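Local coordinates for protein alpha-L-rhamnosidase (Streptomyces avermitilis, PDB 3W5M) that hydrolyses terminal non-reducing alpha-L-rhamnose residues from rhamnosides such as citrus flavonoids and the arabinogalactan-protein gum arabic, at residues A990-P995 against F1019-G1024; V943-R948 against L980-P985. All blocks are in the same frame, centred on the assembly; numbering follows the deposited sequence.

Overall arrangement
Both contacts belong to the C-terminal beta-sandwich of this glycoside hydrolase family 78 enzyme, and their centres lie about 7 Å apart. Contact 1 pairs two neighbouring strands within one sheet of the sandwich, whereas contact 2 spans the interior from that sheet to the other. Strands 942-945 and 989-995 are neighbours, and Ile-945 N to Glu-991 O, at 2.8 Å, is probably one of the hydrogen bonds between them. A short connection leads from strand 977-984 of the opposing sheet to 989-995. The contact centres lie about 38 Å and 33 Å from the centre of the chain, away from the inferred catalytic residues, the rhamnose-binding residues and the calcium site.

Contact 1 of 2, residues A990-P995 against F1019-G1024; sequences AEVWIP and FEVGSG
Phe-1019 and Ile-994 cross obliquely on the inner face of the sheet, where the CG1 methylene of Ile-994 meets the edge of the phenyl ring, near its plane, 3.8 Å from CE2. The ring also meets those of His-1004 and Phe-1028, so a large flat side chain suits the place. Val-992 and Val-1021 also cross at a slant, CG2 to CG1 at 4.0 Å, and the same CG1 of Val-1021 rests on Ala-990 CB. The small alanine suits a place that Val-943, Ile-945 and Val-984 also border; the beta-branched valines suit extended strands facing a core.

The backbones run antiparallel, with Ala-990 opposite Val-1021 and Val-992 opposite Phe-1019 as hydrogen-bonded pairs. Phe-1019 N reaches Val-992 O at 2.7 Å, nearly straight at 171°.

Glu-991 and Glu-1020 form the intervening non-hydrogen-bonded pair on the other face. Glu-991 OE1 accepts a hydrogen bond from Trp-993 NE1 at 2.8 Å; the oxygen lies in the indole plane but is approached from above the carboxylate plane. An alanine in place of Glu-991 would probably leave the indole N-H without this acceptor.

Glu-991 OE2 stands 5.1 Å from Glu-1020 OE2, a likely repulsion that a long, weak ion pair of Glu-991 with Arg-1011 may partly offset: one face of this ladder is apolar, while the other carries the two carboxylates.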
loop_
_atom_site.group_PDB
_atom_site.type_symbol
_atom_site.label_atom_id
_atom_site.label_comp_id
_atom_site.label_asym_id
_atom_site.label_seq_id
_atom_site.Cartn_x
_atom_site.Cartn_y
_atom_site.Cartn_z
ATOM N N ALA A 990 -24.690 25.252 -5.897
ATOM C CA ALA A 990 -24.937 24.103 -6.757
ATOM C C ALA A 990 -25.624 24.511 -8.049
ATOM O O ALA A 990 -26.334 25.517 -8.093
ATOM C CB ALA A 990 -25.778 23.083 -6.031
ATOM N N GLU A 991 -25.382 23.719 -9.085
ATOM C CA GLU A 991 -26.164 23.763 -10.307
ATOM C C GLU A 991 -26.914 22.445 -10.400
ATOM O O GLU A 991 -26.303 21.390 -10.432
ATOM C CB GLU A 991 -25.245 23.932 -11.486
ATOM C CG GLU A 991 -25.947 23.957 -12.824
ATOM C CD GLU A 991 -24.946 24.010 -13.955
ATOM O OE1 GLU A 991 -24.396 22.935 -14.312
ATOM O OE2 GLU A 991 -24.703 25.124 -14.468
ATOM N N VAL A 992 -28.240 22.512 -10.423
ATOM C CA VAL A 992 -29.074 21.328 -10.341
ATOM C C VAL A 992 -29.784 21.143 -11.678
ATOM O O VAL A 992 -30.310 22.104 -12.238
ATOM C CB VAL A 992 -30.082 21.445 -9.191
ATOM C CG1 VAL A 992 -30.934 20.186 -9.068
ATOM C CG2 VAL A 992 -29.347 21.700 -7.878
ATOM N N TRP A 993 -29.746 19.915 -12.194
ATOM C CA TRP A 993 -30.418 19.549 -13.446
ATOM C C TRP A 993 -31.515 18.553 -13.137
ATOM O O TRP A 993 -31.237 17.478 -12.596
ATOM C CB TRP A 993 -29.442 18.899 -14.403
ATOM C CG TRP A 993 -28.305 19.739 -14.783
ATOM C CD1 TRP A 993 -27.354 20.270 -13.952
ATOM C CD2 TRP A 993 -27.952 20.146 -16.112
ATOM N NE1 TRP A 993 -26.432 20.987 -14.682
ATOM C CE2 TRP A 993 -26.773 20.932 -16.010
ATOM C CE3 TRP A 993 -28.519 19.931 -17.378
ATOM C CZ2 TRP A 993 -26.149 21.499 -17.125
ATOM C CZ3 TRP A 993 -27.900 20.500 -18.487
ATOM C CH2 TRP A 993 -26.722 21.277 -18.351
ATOM N N ILE A 994 -32.758 18.900 -13.472
ATOM C CA ILE A 994 -33.893 18.027 -13.186
ATOM C C ILE A 994 -34.562 17.626 -14.493
ATOM O O ILE A 994 -35.168 18.484 -15.135
ATOM C CB ILE A 994 -34.953 18.734 -12.309
ATOM C CG1 ILE A 994 -34.314 19.411 -11.099
ATOM C CG2 ILE A 994 -36.046 17.754 -11.882
ATOM C CD1 ILE A 994 -33.907 18.447 -10.006
ATOM N N PRO A 995 -34.454 16.334 -14.900
ATOM C CA PRO A 995 -35.133 15.896 -16.127
ATOM C C PRO A 995 -36.627 16.202 -16.062
ATOM O O PRO A 995 -37.291 15.906 -15.051
ATOM C CB PRO A 995 -34.869 14.376 -16.178
ATOM C CG PRO A 995 -34.291 14.010 -14.845
ATOM C CD PRO A 995 -33.625 15.256 -14.328
ATOM N N PHE A 1019 -31.236 24.626 -12.542
ATOM C CA PHE A 1019 -31.396 25.577 -11.455
ATOM C C PHE A 1019 -30.042 26.004 -10.898
ATOM O O PHE A 1019 -29.065 25.242 -10.951
ATOM C CB PHE A 1019 -32.243 24.963 -10.347
ATOM C CG PHE A 1019 -33.648 24.659 -10.758
ATOM C CD1 PHE A 1019 -34.618 25.656 -10.758
ATOM C CD2 PHE A 1019 -34.012 23.373 -11.144
ATOM C CE1 PHE A 1019 -35.924 25.378 -11.137
ATOM C CE2 PHE A 1019 -35.324 23.085 -11.519
ATOM C CZ PHE A 1019 -36.284 24.088 -11.512
ATOM N N GLU A 1020 -29.971 27.230 -10.389
ATOM C CA GLU A 1020 -28.814 27.657 -9.601
ATOM C C GLU A 1020 -29.315 27.845 -8.205
ATOM O O GLU A 1020 -30.348 28.464 -8.009
ATOM C CB GLU A 1020 -28.234 28.966 -10.126
ATOM C CG GLU A 1020 -27.670 28.820 -11.528
ATOM C CD GLU A 1020 -26.830 30.005 -11.970
ATOM O OE1 GLU A 1020 -27.221 31.162 -11.682
ATOM O OE2 GLU A 1020 -25.779 29.765 -12.615
ATOM N N VAL A 1021 -28.603 27.301 -7.233
ATOM C CA VAL A 1021 -29.068 27.325 -5.854
ATOM C C VAL A 1021 -27.869 27.537 -4.905
ATOM O O VAL A 1021 -26.745 27.162 -5.223
ATOM C CB VAL A 1021 -29.909 26.051 -5.552
ATOM C CG1 VAL A 1021 -29.041 24.822 -5.375
ATOM C CG2 VAL A 1021 -30.835 26.235 -4.348
ATOM N N GLY A 1022 -28.109 28.174 -3.766
ATOM C CA GLY A 1022 -27.066 28.348 -2.761
ATOM C C GLY A 1022 -27.070 27.148 -1.845
ATOM O O GLY A 1022 -27.603 26.092 -2.203
ATOM N N SER A 1023 -26.507 27.314 -0.651
ATOM C CA SER A 1023 -26.431 26.223 0.303
ATOM C C SER A 1023 -27.804 25.868 0.873
ATOM O O SER A 1023 -28.758 26.641 0.725
ATOM C CB SER A 1023 -25.468 26.597 1.435
ATOM O OG SER A 1023 -26.075 27.495 2.353
ATOM N N GLY A 1024 -27.908 24.714 1.527
ATOM C CA GLY A 1024 -29.138 24.330 2.238
ATOM C C GLY A 1024 -29.751 22.993 1.840
ATOM O O GLY A 1024 -29.128 22.218 1.108
#

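Contact 2 of 2, residues V943-R948 against L980-P985; sequences VVIRPR and LTCSVP
Ile-945 reaches across the interior of the sandwich to three residues of 980-985, and it buries more surface here than any other residue of the two segments. Its branches divide the work. CG2 meets the CD2 methyl of Leu-980 at 4.1 Å. CG1 stands beside the backbone N (chi1 -59°), and the chain runs on extended (chi2 178°) to CD1, which lies 4.0 Å from Cys-982 SG and 4.2 Å from Val-984 CG2. An isoleucine suits the place because its short branch and its longer one can serve different neighbours at once; the small side chain of Cys-982 brings both CB and SG up to CD1.

Leu-980 has the second largest share. Its CD2 methyl is shared between Ile-945 and the ring of Pro-947, whose CG is 4.2 Å away, so the long branched leucine reaches two partners with one methyl. Trp-971, on the next strand of the leucine's own sheet, touches Leu-980 and Pro-947 alike, while Val-992 and Ile-994 from the facing sheet also pack on the leucine.

Val-984 comes third. Its CG2 receives Ile-945 CD1 and, more loosely, Val-943 CG1 at 4.4 Å, a compact branched side chain meeting two neighbours. Ala-990 packs against both valines.

The backbones never pair: strands 943-945 and 980-984 run antiparallel at 179°, but their axes are 10.2 Å apart, the spacing of two sheets packed face to face. No hydrogen bond joins the segments. The touching residues are all buried, and what holds the sheets together here is the fit of methyl, methylene and sulfur surfaces, a hydrophobic union that depends on shape and the exclusion of water rather than on direction or charge.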
loop_
_atom_site.group_PDB
_atom_site.type_symbol
_atom_site.label_atom_id
_atom_site.label_comp_id
_atom_site.label_asym_id
_atom_site.label_seq_id
_atom_site.Cartn_x
_atom_site.Cartn_y
_atom_site.Cartn_z
ATOM N N VAL A 943 -20.997 22.589 -6.730
ATOM C CA VAL A 943 -21.285 21.185 -7.028
ATOM C C VAL A 943 -22.288 21.103 -8.195
ATOM O O VAL A 943 -23.320 21.797 -8.176
ATOM C CB VAL A 943 -21.763 20.402 -5.766
ATOM C CG1 VAL A 943 -23.018 21.007 -5.163
ATOM C CG2 VAL A 943 -21.971 18.926 -6.065
ATOM N N VAL A 944 -21.974 20.297 -9.211
ATOM C CA VAL A 944 -22.960 20.008 -10.259
ATOM C C VAL A 944 -23.752 18.772 -9.842
ATOM O O VAL A 944 -23.175 17.689 -9.629
ATOM C CB VAL A 944 -22.313 19.778 -11.634
ATOM C CG1 VAL A 944 -23.380 19.454 -12.672
ATOM C CG2 VAL A 944 -21.480 20.973 -12.071
ATOM N N ILE A 945 -25.060 18.960 -9.675
ATOM C CA ILE A 945 -25.990 17.903 -9.312
ATOM C C ILE A 945 -26.828 17.539 -10.528
ATOM O O ILE A 945 -27.850 18.185 -10.832
ATOM C CB ILE A 945 -26.840 18.300 -8.093
ATOM C CG1 ILE A 945 -25.888 18.584 -6.913
ATOM C CG2 ILE A 945 -27.876 17.240 -7.787
ATOM C CD1 ILE A 945 -26.543 19.049 -5.634
ATOM N N ARG A 946 -26.384 16.489 -11.210
ATOM C CA ARG A 946 -26.968 16.082 -12.482
ATOM C C ARG A 946 -27.171 14.549 -12.514
ATOM O O ARG A 946 -26.439 13.842 -13.214
ATOM C CB ARG A 946 -26.089 16.580 -13.632
ATOM C CG ARG A 946 -26.709 16.364 -15.001
ATOM C CD ARG A 946 -25.912 16.989 -16.127
ATOM N NE ARG A 946 -26.709 16.898 -17.345
ATOM C CZ ARG A 946 -26.375 17.395 -18.530
ATOM N NH1 ARG A 946 -25.223 18.036 -18.701
ATOM N NH2 ARG A 946 -27.210 17.235 -19.552
ATOM N N PRO A 947 -28.135 14.042 -11.713
ATOM C CA PRO A 947 -28.478 12.624 -11.777
ATOM C C PRO A 947 -29.100 12.323 -13.139
ATOM O O PRO A 947 -29.958 13.087 -13.610
ATOM C CB PRO A 947 -29.515 12.454 -10.662
ATOM C CG PRO A 947 -30.054 13.827 -10.401
ATOM C CD PRO A 947 -28.897 14.736 -10.655
ATOM N N ARG A 948 -28.648 11.246 -13.774
ATOM C CA ARG A 948 -29.214 10.828 -15.035
ATOM C C ARG A 948 -29.799 9.429 -14.904
ATOM O O ARG A 948 -29.095 8.455 -15.172
ATOM C CB ARG A 948 -28.142 10.848 -16.121
ATOM C CG ARG A 948 -27.454 12.187 -16.318
ATOM C CD ARG A 948 -26.117 11.950 -16.964
ATOM N NE ARG A 948 -25.483 13.147 -17.520
ATOM C CZ ARG A 948 -25.711 13.614 -18.744
ATOM N NH1 ARG A 948 -26.592 13.015 -19.530
ATOM N NH2 ARG A 948 -25.060 14.678 -19.183
ATOM N N LEU A 980 -36.240 14.939 -6.305
ATOM C CA LEU A 980 -34.846 15.009 -5.866
ATOM C C LEU A 980 -34.748 15.900 -4.634
ATOM O O LEU A 980 -35.296 17.009 -4.618
ATOM C CB LEU A 980 -33.947 15.543 -6.985
ATOM C CG LEU A 980 -32.497 15.971 -6.669
ATOM C CD1 LEU A 980 -31.608 14.798 -6.280
ATOM C CD2 LEU A 980 -31.933 16.633 -7.904
ATOM N N THR A 981 -34.084 15.413 -3.586
ATOM C CA THR A 981 -33.713 16.289 -2.477
ATOM C C THR A 981 -32.184 16.348 -2.456
ATOM O O THR A 981 -31.505 15.438 -2.947
ATOM C CB THR A 981 -34.231 15.799 -1.108
ATOM O OG1 THR A 981 -33.832 14.441 -0.904
ATOM C CG2 THR A 981 -35.765 15.893 -1.007
ATOM N N CYS A 982 -31.637 17.428 -1.920
ATOM C CA CYS A 982 -30.199 17.496 -1.770
ATOM C C CYS A 982 -29.839 18.410 -0.635
ATOM O O CYS A 982 -30.663 19.205 -0.165
ATOM C CB CYS A 982 -29.517 17.898 -3.093
ATOM S SG CYS A 982 -30.014 19.491 -3.780
ATOM N N SER A 983 -28.612 18.251 -0.157
ATOM C CA SER A 983 -28.077 19.066 0.918
ATOM C C SER A 983 -26.743 19.596 0.404
ATOM O O SER A 983 -25.904 18.822 -0.057
ATOM C CB SER A 983 -27.935 18.237 2.203
ATOM O OG SER A 983 -27.472 19.029 3.286
ATOM N N VAL A 984 -26.596 20.920 0.432
ATOM C CA VAL A 984 -25.446 21.644 -0.115
ATOM C C VAL A 984 -24.889 22.494 1.028
ATOM O O VAL A 984 -25.638 23.230 1.676
ATOM C CB VAL A 984 -25.868 22.555 -1.300
ATOM C CG1 VAL A 984 -24.708 23.403 -1.798
ATOM C CG2 VAL A 984 -26.412 21.715 -2.446
ATOM N N PRO A 985 -23.587 22.374 1.330
ATOM C CA PRO A 985 -23.094 23.061 2.529
ATOM C C PRO A 985 -22.886 24.577 2.390
ATOM O O PRO A 985 -22.582 25.089 1.295
ATOM C CB PRO A 985 -21.740 22.374 2.811
ATOM C CG PRO A 985 -21.363 21.717 1.545
ATOM C CD PRO A 985 -22.609 21.412 0.790
#